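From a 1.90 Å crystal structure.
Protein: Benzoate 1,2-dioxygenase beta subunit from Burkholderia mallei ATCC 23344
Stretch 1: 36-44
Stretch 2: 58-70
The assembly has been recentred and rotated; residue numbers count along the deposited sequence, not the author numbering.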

ATOM      1  N   ASP A  36      14.439  12.643 -23.015  1.00 29.04           N
ATOM      2  CA  ASP A  36      14.076  11.597 -23.986  1.00 28.01           C
ATOM      3  C   ASP A  36      13.188  10.490 -23.392  1.00 26.94           C
ATOM      4  O   ASP A  36      13.072   9.416 -23.977  1.00 22.52           O
ATOM      5  CB  ASP A  36      15.334  10.963 -24.587  1.00 30.41           C
ATOM      6  CG  ASP A  36      16.139  10.170 -23.588  1.00 37.35           C
ATOM      7  OD1 ASP A  36      16.007  10.400 -22.365  1.00 33.38           O
ATOM      8  OD2 ASP A  36      16.931   9.323 -24.042  1.00 34.63           O
ATOM      9  N   ALA A  37      12.543  10.766 -22.259  1.00 22.76           N
ATOM     10  CA  ALA A  37      11.659   9.782 -21.629  1.00 24.09           C
ATOM     11  C   ALA A  37      10.483   9.409 -22.528  1.00 23.86           C
ATOM     12  O   ALA A  37       9.851  10.276 -23.116  1.00 23.97           O
ATOM     13  CB  ALA A  37      11.144  10.292 -20.270  1.00 22.93           C
ATOM     14  N   VAL A  38      10.196   8.115 -22.616  1.00 25.70           N
ATOM     15  CA  VAL A  38       8.990   7.624 -23.265  1.00 27.93           C
ATOM     16  C   VAL A  38       7.989   7.270 -22.168  1.00 30.88           C
ATOM     17  O   VAL A  38       8.370   6.686 -21.152  1.00 30.99           O
ATOM     18  CB  VAL A  38       9.257   6.330 -24.091  1.00 30.19           C
ATOM     19  CG1 VAL A  38       7.974   5.846 -24.752  1.00 35.42           C
ATOM     20  CG2 VAL A  38      10.321   6.578 -25.142  1.00 27.12           C
ATOM     21  N   PHE A  39       6.729   7.626 -22.388  1.00 27.68           N
ATOM     22  CA  PHE A  39       5.667   7.500 -21.394  1.00 30.52           C
ATOM     23  C   PHE A  39       4.515   6.863 -22.121  1.00 30.48           C
ATOM     24  O   PHE A  39       3.994   7.433 -23.054  1.00 32.38           O
ATOM     25  CB  PHE A  39       5.279   8.892 -20.880  1.00 30.48           C
ATOM     26  CG  PHE A  39       4.260   8.896 -19.760  1.00 29.99           C
ATOM     27  CD1 PHE A  39       2.952   8.493 -19.978  1.00 29.88           C
ATOM     28  CD2 PHE A  39       4.619   9.346 -18.487  1.00 33.74           C
ATOM     29  CE1 PHE A  39       2.005   8.517 -18.928  1.00 36.68           C
ATOM     30  CE2 PHE A  39       3.683   9.375 -17.443  1.00 34.07           C
ATOM     31  CZ  PHE A  39       2.377   8.969 -17.670  1.00 27.37           C
ATOM     32  N   TRP A  40       4.113   5.682 -21.688  1.00 29.00           N
ATOM     33  CA  TRP A  40       3.170   4.888 -22.417  1.00 29.52           C
ATOM     34  C   TRP A  40       2.176   4.170 -21.516  1.00 31.00           C
ATOM     35  O   TRP A  40       2.542   3.296 -20.683  1.00 25.57           O
ATOM     36  CB  TRP A  40       3.932   3.880 -23.251  1.00 30.20           C
ATOM     37  CG  TRP A  40       3.069   3.007 -24.052  1.00 34.55           C
ATOM     38  CD1 TRP A  40       1.859   3.325 -24.618  1.00 39.25           C
ATOM     39  CD2 TRP A  40       3.350   1.668 -24.430  1.00 34.28           C
ATOM     40  NE1 TRP A  40       1.371   2.250 -25.316  1.00 34.16           N
ATOM     41  CE2 TRP A  40       2.261   1.213 -25.209  1.00 40.00           C
ATOM     42  CE3 TRP A  40       4.418   0.800 -24.186  1.00 36.70           C
ATOM     43  CZ2 TRP A  40       2.202  -0.081 -25.736  1.00 44.78           C
ATOM     44  CZ3 TRP A  40       4.354  -0.508 -24.684  1.00 41.51           C
ATOM     45  CH2 TRP A  40       3.258  -0.931 -25.465  1.00 45.16           C
HETATM   46  N   MSE A  41       0.910   4.536 -21.685  1.00 31.43           N
HETATM   47  CA  MSE A  41      -0.168   3.806 -21.061  1.00 32.22           C
HETATM   48  C   MSE A  41      -1.016   3.211 -22.140  1.00 34.52           C
HETATM   49  O   MSE A  41      -1.849   3.923 -22.690  1.00 36.76           O
HETATM   50  CB  MSE A  41      -1.022   4.699 -20.159  1.00 31.86           C
HETATM   51  CG  MSE A  41      -2.185   3.944 -19.502  1.00 30.00           C
HETATM   52 SE   MSE A  41      -3.059   5.053 -18.050  0.75 40.07          SE
HETATM   53  CE  MSE A  41      -3.648   6.406 -19.110  1.00 40.61           C
ATOM     54  N   PRO A  42      -0.810   1.907 -22.443  1.00 37.29           N
ATOM     55  CA  PRO A  42      -1.592   1.223 -23.474  1.00 38.18           C
ATOM     56  C   PRO A  42      -3.101   1.109 -23.178  1.00 40.03           C
ATOM     57  O   PRO A  42      -3.533   1.165 -22.032  1.00 38.29           O
ATOM     58  CB  PRO A  42      -0.961  -0.163 -23.524  1.00 36.47           C
ATOM     59  CG  PRO A  42      -0.335  -0.338 -22.180  1.00 38.72           C
ATOM     60  CD  PRO A  42       0.174   0.986 -21.826  1.00 35.66           C
ATOM     61  N   SER A  43      -3.875   0.989 -24.254  1.00 42.54           N
ATOM     62  CA  SER A  43      -5.292   0.707 -24.211  1.00 42.88           C
ATOM     63  C   SER A  43      -5.368  -0.789 -24.082  1.00 44.93           C
ATOM     64  O   SER A  43      -4.380  -1.488 -24.346  1.00 46.87           O
ATOM     65  CB  SER A  43      -5.977   1.129 -25.545  1.00 40.35           C
ATOM     66  N   TRP A  44      -6.528  -1.288 -23.671  1.00 48.46           N
ATOM     67  CA  TRP A  44      -6.810  -2.714 -23.717  1.00 50.40           C
ATOM     68  C   TRP A  44      -7.594  -2.949 -25.002  1.00 52.81           C
ATOM     69  O   TRP A  44      -8.631  -2.317 -25.222  1.00 49.86           O
ATOM     70  CB  TRP A  44      -7.654  -3.151 -22.520  1.00 51.30           C
ATOM     71  CG  TRP A  44      -6.946  -3.066 -21.203  1.00 53.27           C
ATOM     72  CD1 TRP A  44      -6.768  -1.943 -20.436  1.00 52.17           C
ATOM     73  CD2 TRP A  44      -6.336  -4.143 -20.486  1.00 51.00           C
ATOM     74  NE1 TRP A  44      -6.074  -2.255 -19.296  1.00 51.29           N
ATOM     75  CE2 TRP A  44      -5.802  -3.597 -19.289  1.00 51.78           C
ATOM     76  CE3 TRP A  44      -6.195  -5.518 -20.730  1.00 49.98           C
ATOM     77  CZ2 TRP A  44      -5.130  -4.375 -18.337  1.00 44.74           C
ATOM     78  CZ3 TRP A  44      -5.513  -6.296 -19.784  1.00 52.30           C
ATOM     79  CH2 TRP A  44      -4.989  -5.716 -18.599  1.00 52.42           C
ATOM     80  N   ILE A  58      -3.150   1.816 -30.645  1.00 54.73           N
ATOM     81  CA  ILE A  58      -3.927   2.801 -29.875  1.00 55.03           C
ATOM     82  C   ILE A  58      -3.647   2.716 -28.342  1.00 53.88           C
ATOM     83  O   ILE A  58      -3.934   1.702 -27.671  1.00 54.03           O
ATOM     84  CB  ILE A  58      -5.450   2.681 -30.162  1.00 54.50           C
ATOM     85  N   SER A  59      -3.070   3.792 -27.814  1.00 51.39           N
ATOM     86  CA  SER A  59      -2.779   3.900 -26.401  1.00 50.65           C
ATOM     87  C   SER A  59      -3.749   4.861 -25.751  1.00 48.75           C
ATOM     88  O   SER A  59      -4.366   5.664 -26.427  1.00 50.19           O
ATOM     89  CB  SER A  59      -1.348   4.408 -26.196  1.00 51.05           C
ATOM     90  OG  SER A  59      -0.421   3.619 -26.926  1.00 50.70           O
ATOM     91  N   LEU A  60      -3.879   4.780 -24.432  1.00 47.22           N
ATOM     92  CA  LEU A  60      -4.556   5.835 -23.664  1.00 46.17           C
ATOM     93  C   LEU A  60      -3.673   7.092 -23.627  1.00 45.15           C
ATOM     94  O   LEU A  60      -4.172   8.212 -23.808  1.00 45.32           O
ATOM     95  CB  LEU A  60      -4.920   5.362 -22.253  1.00 46.19           C
ATOM     96  CG  LEU A  60      -5.701   4.041 -22.241  1.00 47.94           C
ATOM     97  CD1 LEU A  60      -6.076   3.592 -20.833  1.00 41.51           C
ATOM     98  CD2 LEU A  60      -6.930   4.157 -23.125  1.00 48.03           C
ATOM     99  N   ILE A  61      -2.363   6.908 -23.445  1.00 42.12           N
ATOM    100  CA  ILE A  61      -1.399   8.002 -23.535  1.00 40.13           C
ATOM    101  C   ILE A  61      -0.134   7.448 -24.151  1.00 40.45           C
ATOM    102  O   ILE A  61       0.301   6.365 -23.769  1.00 38.47           O
ATOM    103  CB  ILE A  61      -1.020   8.567 -22.141  1.00 41.62           C
ATOM    104  CG1 ILE A  61      -2.238   9.117 -21.396  1.00 40.83           C
ATOM    105  CG2 ILE A  61       0.033   9.640 -22.273  1.00 41.25           C
ATOM    106  CD1 ILE A  61      -1.959   9.457 -19.965  1.00 37.74           C
ATOM    107  N   TYR A  62       0.452   8.168 -25.106  1.00 35.92           N
ATOM    108  CA  TYR A  62       1.785   7.840 -25.567  1.00 35.22           C
ATOM    109  C   TYR A  62       2.571   9.108 -25.861  1.00 37.00           C
ATOM    110  O   TYR A  62       2.087   9.971 -26.592  1.00 36.54           O
ATOM    111  CB  TYR A  62       1.728   6.956 -26.792  1.00 35.98           C
ATOM    112  CG  TYR A  62       3.104   6.708 -27.362  1.00 40.02           C
ATOM    113  CD1 TYR A  62       4.017   5.959 -26.668  1.00 39.88           C
ATOM    114  CD2 TYR A  62       3.491   7.246 -28.595  1.00 41.88           C
ATOM    115  CE1 TYR A  62       5.273   5.741 -27.144  1.00 43.02           C
ATOM    116  CE2 TYR A  62       4.770   7.017 -29.102  1.00 38.51           C
ATOM    117  CZ  TYR A  62       5.651   6.265 -28.355  1.00 40.51           C
ATOM    118  OH  TYR A  62       6.925   6.016 -28.775  1.00 45.81           O
ATOM    119  N   TYR A  63       3.762   9.236 -25.274  1.00 33.72           N
ATOM    120  CA  TYR A  63       4.693  10.302 -25.626  1.00 30.68           C
ATOM    121  C   TYR A  63       6.043   9.714 -25.890  1.00 30.95           C
ATOM    122  O   TYR A  63       6.560   8.960 -25.039  1.00 29.95           O
ATOM    123  CB  TYR A  63       4.825  11.324 -24.505  1.00 31.03           C
ATOM    124  CG  TYR A  63       3.532  12.002 -24.173  1.00 30.99           C
ATOM    125  CD1 TYR A  63       2.832  12.694 -25.138  1.00 37.07           C
ATOM    126  CD2 TYR A  63       2.997  11.939 -22.901  1.00 29.00           C
ATOM    127  CE1 TYR A  63       1.665  13.304 -24.840  1.00 37.11           C
ATOM    128  CE2 TYR A  63       1.839  12.522 -22.601  1.00 34.08           C
ATOM    129  CZ  TYR A  63       1.168  13.215 -23.574  1.00 34.51           C
ATOM    130  OH  TYR A  63      -0.000  13.828 -23.288  1.00 39.28           O
ATOM    131  N   PRO A  64       6.616  10.019 -27.069  1.00 30.02           N
ATOM    132  CA  PRO A  64       7.908   9.479 -27.443  1.00 31.57           C
ATOM    133  C   PRO A  64       9.076  10.216 -26.835  1.00 31.33           C
ATOM    134  O   PRO A  64      10.217   9.756 -26.925  1.00 31.43           O
ATOM    135  CB  PRO A  64       7.912   9.624 -28.956  1.00 34.15           C
ATOM    136  CG  PRO A  64       7.109  10.831 -29.209  1.00 34.47           C
ATOM    137  CD  PRO A  64       6.048  10.849 -28.146  1.00 30.41           C
ATOM    138  N   ASN A  65       8.800  11.365 -26.227  1.00 31.24           N
ATOM    139  CA  ASN A  65       9.817  12.069 -25.464  1.00 29.99           C
ATOM    140  C   ASN A  65       9.118  12.926 -24.451  1.00 27.92           C
ATOM    141  O   ASN A  65       7.902  12.947 -24.390  1.00 21.86           O
ATOM    142  CB  ASN A  65      10.709  12.887 -26.399  1.00 32.11           C
ATOM    143  CG  ASN A  65       9.921  13.789 -27.278  1.00 34.87           C
ATOM    144  OD1 ASN A  65       9.006  14.452 -26.823  1.00 34.34           O
ATOM    145  ND2 ASN A  65      10.250  13.800 -28.572  1.00 41.63           N
ATOM    146  N   ARG A  66       9.886  13.641 -23.649  1.00 28.94           N
ATOM    147  CA  ARG A  66       9.284  14.418 -22.587  1.00 28.20           C
ATOM    148  C   ARG A  66       8.477  15.634 -23.070  1.00 28.94           C
ATOM    149  O   ARG A  66       7.578  16.070 -22.397  1.00 27.21           O
ATOM    150  CB  ARG A  66      10.343  14.893 -21.634  1.00 26.44           C
ATOM    151  CG  ARG A  66       9.760  15.197 -20.252  1.00 30.07           C
ATOM    152  CD  ARG A  66      10.845  15.615 -19.348  1.00 33.64           C
ATOM    153  NE  ARG A  66      11.128  17.006 -19.579  1.00 35.68           N
ATOM    154  CZ  ARG A  66      11.875  17.765 -18.790  1.00 44.03           C
ATOM    155  NH1 ARG A  66      12.471  17.260 -17.722  1.00 41.74           N
ATOM    156  NH2 ARG A  66      12.024  19.053 -19.079  1.00 46.71           N
ATOM    157  N   GLN A  67       8.785  16.178 -24.233  1.00 28.74           N
ATOM    158  CA  GLN A  67       8.035  17.323 -24.705  1.00 28.91           C
ATOM    159  C   GLN A  67       6.526  17.120 -24.587  1.00 27.90           C
ATOM    160  O   GLN A  67       5.817  18.023 -24.191  1.00 25.84           O
ATOM    161  CB  GLN A  67       8.390  17.661 -26.156  1.00 27.40           C
ATOM    162  CG  GLN A  67       7.612  18.855 -26.733  1.00 29.45           C
ATOM    163  CD  GLN A  67       8.072  19.182 -28.114  1.00 27.67           C
ATOM    164  OE1 GLN A  67       9.251  19.333 -28.341  1.00 33.07           O
ATOM    165  NE2 GLN A  67       7.143  19.287 -29.053  1.00 35.67           N
ATOM    166  N   GLY A  68       6.023  15.946 -24.934  1.00 29.35           N
ATOM    167  CA  GLY A  68       4.593  15.688 -24.845  1.00 29.45           C
ATOM    168  C   GLY A  68       4.100  15.850 -23.417  1.00 30.99           C
ATOM    169  O   GLY A  68       3.008  16.363 -23.184  1.00 31.87           O
ATOM    170  N   LEU A  69       4.912  15.426 -22.451  1.00 29.32           N
ATOM    171  CA  LEU A  69       4.538  15.556 -21.045  1.00 29.68           C
ATOM    172  C   LEU A  69       4.549  17.018 -20.619  1.00 26.19           C
ATOM    173  O   LEU A  69       3.734  17.405 -19.790  1.00 26.27           O
ATOM    174  CB  LEU A  69       5.483  14.783 -20.124  1.00 31.72           C
ATOM    175  CG  LEU A  69       5.327  13.265 -20.062  1.00 36.36           C
ATOM    176  CD1 LEU A  69       6.376  12.687 -19.125  1.00 29.21           C
ATOM    177  CD2 LEU A  69       3.914  12.886 -19.624  1.00 27.69           C
ATOM    178  N   GLU A  70       5.505  17.786 -21.146  1.00 25.91           N
ATOM    179  CA  GLU A  70       5.613  19.227 -20.848  1.00 23.40           C
ATOM    180  C   GLU A  70       4.366  19.911 -21.334  1.00 23.49           C
ATOM    181  O   GLU A  70       3.779  20.754 -20.654  1.00 23.00           O
ATOM    182  CB  GLU A  70       6.849  19.834 -21.511  1.00 24.76           C
ATOM    183  CG  GLU A  70       8.204  19.334 -20.902  1.00 19.55           C
ATOM    184  CD  GLU A  70       9.367  19.537 -21.821  1.00 29.41           C
ATOM    185  OE1 GLU A  70       9.371  20.518 -22.577  1.00 34.69           O
ATOM    186  OE2 GLU A  70      10.288  18.706 -21.807  1.00 32.17           O
TER
HETATM  187  O   HOH W   1      12.839   9.690 -26.474  1.00 46.97           O
HETATM  188  O   HOH W   2       7.613  11.312 -21.992  1.00 39.10           O

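Antiparallel strands are joined first by their backbones, and the side chains then sort themselves by face; this pair from the benzoate dioxygenase beta subunit illustrates both steps. Phe39 and Tyr63 form a hydrogen-bonded pair, Phe39 N to Tyr63 O at 3.0 Å and Tyr63 N to Phe39 O at 2.9 Å, both nearly straight. Two residues along, Met41 N donates to Ile61 O at 2.8 Å and Ile61 N to Met41 O at 3.1 Å. Beyond this point the register slips by one residue in a beta bulge, so Met41 O also receives a weak bond from Leu60 N (2.8 Å), and Pro42, which has no amide hydrogen to offer, falls at a non-hydrogen-bonded position opposite Ser59. One side-chain bond reinforces the ladder: the indole Trp40 NE1 donates to Ser59 OG at 2.8 Å. At the other end the direct hydrogen bonds stop although the backbones stay close, and two waters bridge carbonyls across the stretches, one donating to Asp36 O and Pro64 O, the other to Ala37 O and, weakly, to Asn65 O.

Alternation then divides the side chains. Trp40 and Tyr62 share the exposed face, the edge of the tyrosine turned toward the face of the indole with their planes at 88°; amphipathic aromatics suit such a site, packing together while keeping polar atoms for solvent or neighbours. Val38 CG1 adds an apolar contact with Tyr62 CE1 at 3.6 Å. Phe39, Met41, Ile61 and Tyr63 occupy the opposite face, where the first three are buried. Leu69, reaching in from the helix, places CD2 over the Phe39 ring, 4.1 Å from its centroid, while Phe39 CD1 meets Ile61 CG2 at 3.9 Å. The flexible, unbranched selenomethionine Met41 brings CE to 3.6 Å from Ile61 CD1 and 3.5 Å from Leu60 CB. Altogether the stretches bury 825 Å² between them.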